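Putative isocitrate dehydrogenase, NAD-dependent (Methylococcus capsulatus, PDB 6LKY) probably catalyses the NAD-dependent oxidative decarboxylation of isocitrate, binding NAD and a magnesium ion. Local coordinates at residues Ala97-Thr103 with Ile241-Leu246. The protein carries 1 engineered substitution. Residue numbers count along the deposited sequence, not the author numbering.
Sequences AISFEGT and IGGLGL. With NAD (nicotinamide-adenine-dinucleotide), chain C; ACE (acetyl group), chain D.
Strand 92-98 ends at I98, and the chain turns through a type II beta turn, F100 to T103, with G102 at phi/psi 106/-9. Segment 241-246 leaves helix 227-240 through a Schellman motif whose C-prime residue is G242 (phi 118°). CA atoms approach to 5.1 Å at S99/I241 and 6.3 Å at T103/G242. No direct hydrogen bond joins the segments; instead one water accepts from F100 N (2.7 Å) and T103 OG1 (2.8 Å) and donates to I241 O (2.8 Å); T103 OG1 is also hydrogen-bonded to T105 OG1. I241 (chi1 p, chi2 t) is the hub: its CG2 lies 4.2 Å from A97 CB, and its CD1 lies 3.8 Å from I98 O and 4.0 Å from F100 CE1, meeting that ring at its edge. F100 (chi1 m) also brings CE1 within 4.1 Å of L246 CB, while R305 of helix 294-310 makes a cation-pi contact with the ring. T103 CG2 reaches I241 O at 3.9 Å. Beyond this apolar seam, G245 N donates to the acetyl O (3.1 Å), and G245 CA lies 3.6 Å from NAD N6A. The arrangement thus packs a strand-end turn against the glycine-rich loop that follows helix 227-240 and runs on to the adenine end of the NAD pocket.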
ATOM      1  N   ALA A  97      -8.893 -13.134   2.703  1.00 27.00           N
ATOM      2  CA  ALA A  97      -9.741 -12.347   1.810  1.00 26.66           C
ATOM      3  C   ALA A  97     -10.222 -13.289   0.708  1.00 29.74           C
ATOM      4  O   ALA A  97      -9.446 -13.655  -0.185  1.00 31.07           O
ATOM      5  CB  ALA A  97      -9.002 -11.136   1.237  1.00 21.50           C
ATOM      6  N   ILE A  98     -11.476 -13.729   0.820  1.00 34.76           N
ATOM      7  CA  ILE A  98     -12.104 -14.670  -0.106  1.00 30.64           C
ATOM      8  C   ILE A  98     -13.423 -14.059  -0.569  1.00 32.40           C
ATOM      9  O   ILE A  98     -14.254 -13.674   0.259  1.00 33.88           O
ATOM     10  CB  ILE A  98     -12.324 -16.044   0.548  1.00 36.01           C
ATOM     11  CG1 ILE A  98     -11.017 -16.513   1.194  1.00 30.26           C
ATOM     12  CG2 ILE A  98     -12.787 -17.072  -0.484  1.00 39.08           C
ATOM     13  CD1 ILE A  98     -11.134 -17.776   1.986  1.00 43.24           C
ATOM     14  N   SER A  99     -13.598 -13.934  -1.884  1.00 29.36           N
ATOM     15  CA  SER A  99     -14.757 -13.240  -2.442  1.00 30.16           C
ATOM     16  C   SER A  99     -16.072 -13.791  -1.880  1.00 38.17           C
ATOM     17  O   SER A  99     -16.195 -14.979  -1.556  1.00 31.29           O
ATOM     18  CB  SER A  99     -14.762 -13.365  -3.967  1.00 34.17           C
ATOM     19  OG  SER A  99     -13.660 -12.689  -4.572  1.00 32.65           O
ATOM     20  N   PHE A 100     -17.046 -12.894  -1.723  1.00 34.32           N
ATOM     21  CA  PHE A 100     -18.413 -13.234  -1.341  1.00 38.61           C
ATOM     22  C   PHE A 100     -19.290 -13.092  -2.574  1.00 37.93           C
ATOM     23  O   PHE A 100     -19.358 -12.007  -3.163  1.00 34.09           O
ATOM     24  CB  PHE A 100     -18.948 -12.320  -0.237  1.00 40.92           C
ATOM     25  CG  PHE A 100     -18.300 -12.518   1.097  1.00 38.61           C
ATOM     26  CD1 PHE A 100     -17.115 -11.869   1.408  1.00 33.86           C
ATOM     27  CD2 PHE A 100     -18.888 -13.333   2.050  1.00 38.67           C
ATOM     28  CE1 PHE A 100     -16.516 -12.045   2.638  1.00 37.36           C
ATOM     29  CE2 PHE A 100     -18.294 -13.509   3.289  1.00 37.56           C
ATOM     30  CZ  PHE A 100     -17.107 -12.865   3.584  1.00 36.17           C
ATOM     31  N   GLU A 101     -19.943 -14.183  -2.970  1.00 44.28           N
ATOM     32  CA  GLU A 101     -20.886 -14.123  -4.082  1.00 46.52           C
ATOM     33  C   GLU A 101     -21.952 -13.057  -3.828  1.00 38.17           C
ATOM     34  O   GLU A 101     -22.535 -12.985  -2.744  1.00 38.92           O
ATOM     35  CB  GLU A 101     -21.532 -15.493  -4.292  1.00 40.08           C
ATOM     36  CG  GLU A 101     -22.386 -15.582  -5.546  1.00 54.34           C
ATOM     37  CD  GLU A 101     -23.059 -16.933  -5.698  1.00 62.80           C
ATOM     38  OE1 GLU A 101     -22.831 -17.819  -4.843  1.00 65.64           O
ATOM     39  OE2 GLU A 101     -23.825 -17.100  -6.670  1.00 71.89           O
ATOM     40  N   GLY A 102     -22.178 -12.207  -4.821  1.00 36.95           N
ATOM     41  CA  GLY A 102     -23.202 -11.187  -4.752  1.00 37.15           C
ATOM     42  C   GLY A 102     -22.698  -9.775  -4.542  1.00 43.82           C
ATOM     43  O   GLY A 102     -23.499  -8.838  -4.634  1.00 44.35           O
ATOM     44  N   THR A 103     -21.412  -9.581  -4.252  1.00 40.51           N
ATOM     45  CA  THR A 103     -20.898  -8.237  -4.021  1.00 36.15           C
ATOM     46  C   THR A 103     -20.745  -7.491  -5.340  1.00 34.94           C
ATOM     47  O   THR A 103     -20.496  -8.090  -6.391  1.00 36.23           O
ATOM     48  CB  THR A 103     -19.543  -8.281  -3.298  1.00 33.55           C
ATOM     49  OG1 THR A 103     -18.613  -9.081  -4.044  1.00 34.10           O
ATOM     50  CG2 THR A 103     -19.687  -8.865  -1.897  1.00 30.32           C
ATOM     51  N   ILE A 241     -12.490  -7.408  -2.105  1.00 26.52           N
ATOM     52  CA  ILE A 241     -13.636  -8.308  -1.935  1.00 29.67           C
ATOM     53  C   ILE A 241     -14.886  -7.574  -1.457  1.00 29.59           C
ATOM     54  O   ILE A 241     -15.889  -8.217  -1.129  1.00 32.81           O
ATOM     55  CB  ILE A 241     -13.321  -9.497  -1.009  1.00 32.90           C
ATOM     56  CG1 ILE A 241     -13.148  -9.050   0.443  1.00 30.01           C
ATOM     57  CG2 ILE A 241     -12.114 -10.293  -1.519  1.00 28.63           C
ATOM     58  CD1 ILE A 241     -13.200 -10.216   1.402  1.00 32.18           C
ATOM     59  N   GLY A 242     -14.860  -6.248  -1.406  1.00 29.41           N
ATOM     60  CA  GLY A 242     -16.073  -5.499  -1.135  1.00 25.34           C
ATOM     61  C   GLY A 242     -16.055  -4.656   0.119  1.00 30.30           C
ATOM     62  O   GLY A 242     -17.077  -4.023   0.422  1.00 32.28           O
ATOM     63  N   GLY A 243     -14.970  -4.611   0.878  1.00 30.87           N
ATOM     64  CA  GLY A 243     -14.794  -3.573   1.877  1.00 22.84           C
ATOM     65  C   GLY A 243     -14.355  -4.136   3.219  1.00 30.38           C
ATOM     66  O   GLY A 243     -14.401  -5.325   3.480  1.00 28.16           O
ATOM     67  N   LEU A 244     -13.936  -3.191   4.074  1.00 31.47           N
ATOM     68  CA  LEU A 244     -13.511  -3.490   5.437  1.00 34.02           C
ATOM     69  C   LEU A 244     -14.639  -4.054   6.278  1.00 34.64           C
ATOM     70  O   LEU A 244     -14.372  -4.724   7.284  1.00 36.07           O
ATOM     71  CB  LEU A 244     -12.992  -2.218   6.109  1.00 29.45           C
ATOM     72  CG  LEU A 244     -11.661  -1.640   5.640  1.00 34.45           C
ATOM     73  CD1 LEU A 244     -11.378  -0.345   6.378  1.00 33.96           C
ATOM     74  CD2 LEU A 244     -10.546  -2.652   5.885  1.00 40.04           C
ATOM     75  N   GLY A 245     -15.892  -3.767   5.916  1.00 32.05           N
ATOM     76  CA  GLY A 245     -17.030  -4.329   6.620  1.00 35.66           C
ATOM     77  C   GLY A 245     -17.105  -5.837   6.566  1.00 34.84           C
ATOM     78  O   GLY A 245     -17.908  -6.424   7.301  1.00 35.16           O
ATOM     79  N   LEU A 246     -16.274  -6.474   5.731  1.00 29.63           N
ATOM     80  CA  LEU A 246     -16.368  -7.900   5.470  1.00 31.83           C
ATOM     81  C   LEU A 246     -15.253  -8.743   6.072  1.00 35.17           C
ATOM     82  O   LEU A 246     -15.440  -9.954   6.208  1.00 32.39           O
ATOM     83  CB  LEU A 246     -16.389  -8.146   3.951  1.00 32.23           C
ATOM     84  CG  LEU A 246     -17.491  -7.423   3.173  1.00 33.95           C
ATOM     85  CD1 LEU A 246     -17.281  -7.553   1.668  1.00 34.52           C
ATOM     86  CD2 LEU A 246     -18.857  -7.982   3.554  1.00 36.70           C
TER
HETATM   87  PA  NAD C 501     -11.827   2.821   9.856  1.00 28.31           P
HETATM   88  O1A NAD C 501     -12.376   3.048  11.243  1.00 26.13           O
HETATM   89  O2A NAD C 501     -11.664   1.358   9.575  1.00 28.02           O
HETATM   90  O5B NAD C 501     -12.774   3.550   8.791  1.00 27.75           O
HETATM   91  C5B NAD C 501     -12.389   3.542   7.419  1.00 29.52           C
HETATM   92  C4B NAD C 501     -13.634   3.641   6.561  1.00 34.17           C
HETATM   93  O4B NAD C 501     -14.257   2.341   6.572  1.00 29.16           O
HETATM   94  C3B NAD C 501     -14.604   4.649   7.165  1.00 27.47           C
HETATM   95  O3B NAD C 501     -15.221   5.423   6.147  1.00 35.01           O
HETATM   96  C2B NAD C 501     -15.625   3.770   7.871  1.00 32.21           C
HETATM   97  O2B NAD C 501     -16.935   4.350   7.968  1.00 34.14           O
HETATM   98  C1B NAD C 501     -15.586   2.471   7.077  1.00 25.05           C
HETATM   99  N9A NAD C 501     -15.940   1.452   8.054  1.00 29.08           N
HETATM  100  C8A NAD C 501     -14.889   0.582   8.614  1.00 28.48           C
HETATM  101  N7A NAD C 501     -15.758  -0.372   9.330  1.00 25.48           N
HETATM  102  C5A NAD C 501     -16.724  -0.763   8.309  1.00 32.06           C
HETATM  103  C6A NAD C 501     -18.050  -1.165   8.930  1.00 25.57           C
HETATM  104  N6A NAD C 501     -17.896  -2.482   9.569  1.00 25.00           N
HETATM  105  N1A NAD C 501     -19.033  -1.260   7.839  1.00 28.51           N
HETATM  106  C2A NAD C 501     -19.292   0.014   7.141  1.00 30.51           C
HETATM  107  N3A NAD C 501     -18.328   1.048   7.525  1.00 33.03           N
HETATM  108  C4A NAD C 501     -16.966   0.521   7.555  1.00 32.69           C
HETATM  109  O3  NAD C 501     -10.366   3.468   9.703  1.00 25.92           O
HETATM  110  PN  NAD C 501      -9.922   4.926  10.179  1.00 22.18           P
HETATM  111  O1N NAD C 501     -11.003   5.955  10.078  1.00 21.93           O
HETATM  112  O2N NAD C 501      -8.712   5.274   9.328  1.00 26.91           O
HETATM  113  O5D NAD C 501      -9.487   4.787  11.721  1.00 23.39           O
HETATM  114  C5D NAD C 501     -10.446   5.001  12.770  1.00 22.79           C
HETATM  115  C4D NAD C 501      -9.867   4.509  14.090  1.00 24.53           C
HETATM  116  O4D NAD C 501      -9.845   3.071  14.149  1.00 23.45           O
HETATM  117  C3D NAD C 501      -8.430   4.998  14.283  1.00 24.28           C
HETATM  118  O3D NAD C 501      -8.325   5.509  15.608  1.00 22.16           O
HETATM  119  C2D NAD C 501      -7.607   3.732  14.131  1.00 22.63           C
HETATM  120  O2D NAD C 501      -6.416   3.715  14.915  1.00 21.40           O
HETATM  121  C1D NAD C 501      -8.554   2.644  14.618  1.00 25.10           C
HETATM  122  N1N NAD C 501      -8.066   1.333  14.119  1.00 26.09           N
HETATM  123  C2N NAD C 501      -8.630   0.189  14.822  1.00 24.77           C
HETATM  124  C3N NAD C 501      -7.863  -1.018  14.332  1.00 29.98           C
HETATM  125  C7N NAD C 501      -7.980  -2.235  15.255  1.00 28.19           C
HETATM  126  O7N NAD C 501      -8.039  -3.456  14.528  1.00 38.03           O
HETATM  127  N7N NAD C 501      -9.084  -2.085  16.200  1.00 17.60           N
HETATM  128  C4N NAD C 501      -8.086  -1.329  12.860  1.00 24.63           C
HETATM  129  C5N NAD C 501      -7.954  -0.097  11.987  1.00 24.98           C
HETATM  130  C6N NAD C 501      -8.157   1.272  12.643  1.00 24.58           C
HETATM  131  C   ACE D 502     -16.462  -0.116   3.935  1.00 46.51           C
HETATM  132  O   ACE D 502     -16.723  -1.162   4.535  1.00 49.80           O
HETATM  133  CH3 ACE D 502     -15.151   0.072   3.243  1.00 32.69           C
HETATM  134  O   HOH W   1     -16.571 -10.388  -2.732  1.00 27.08           O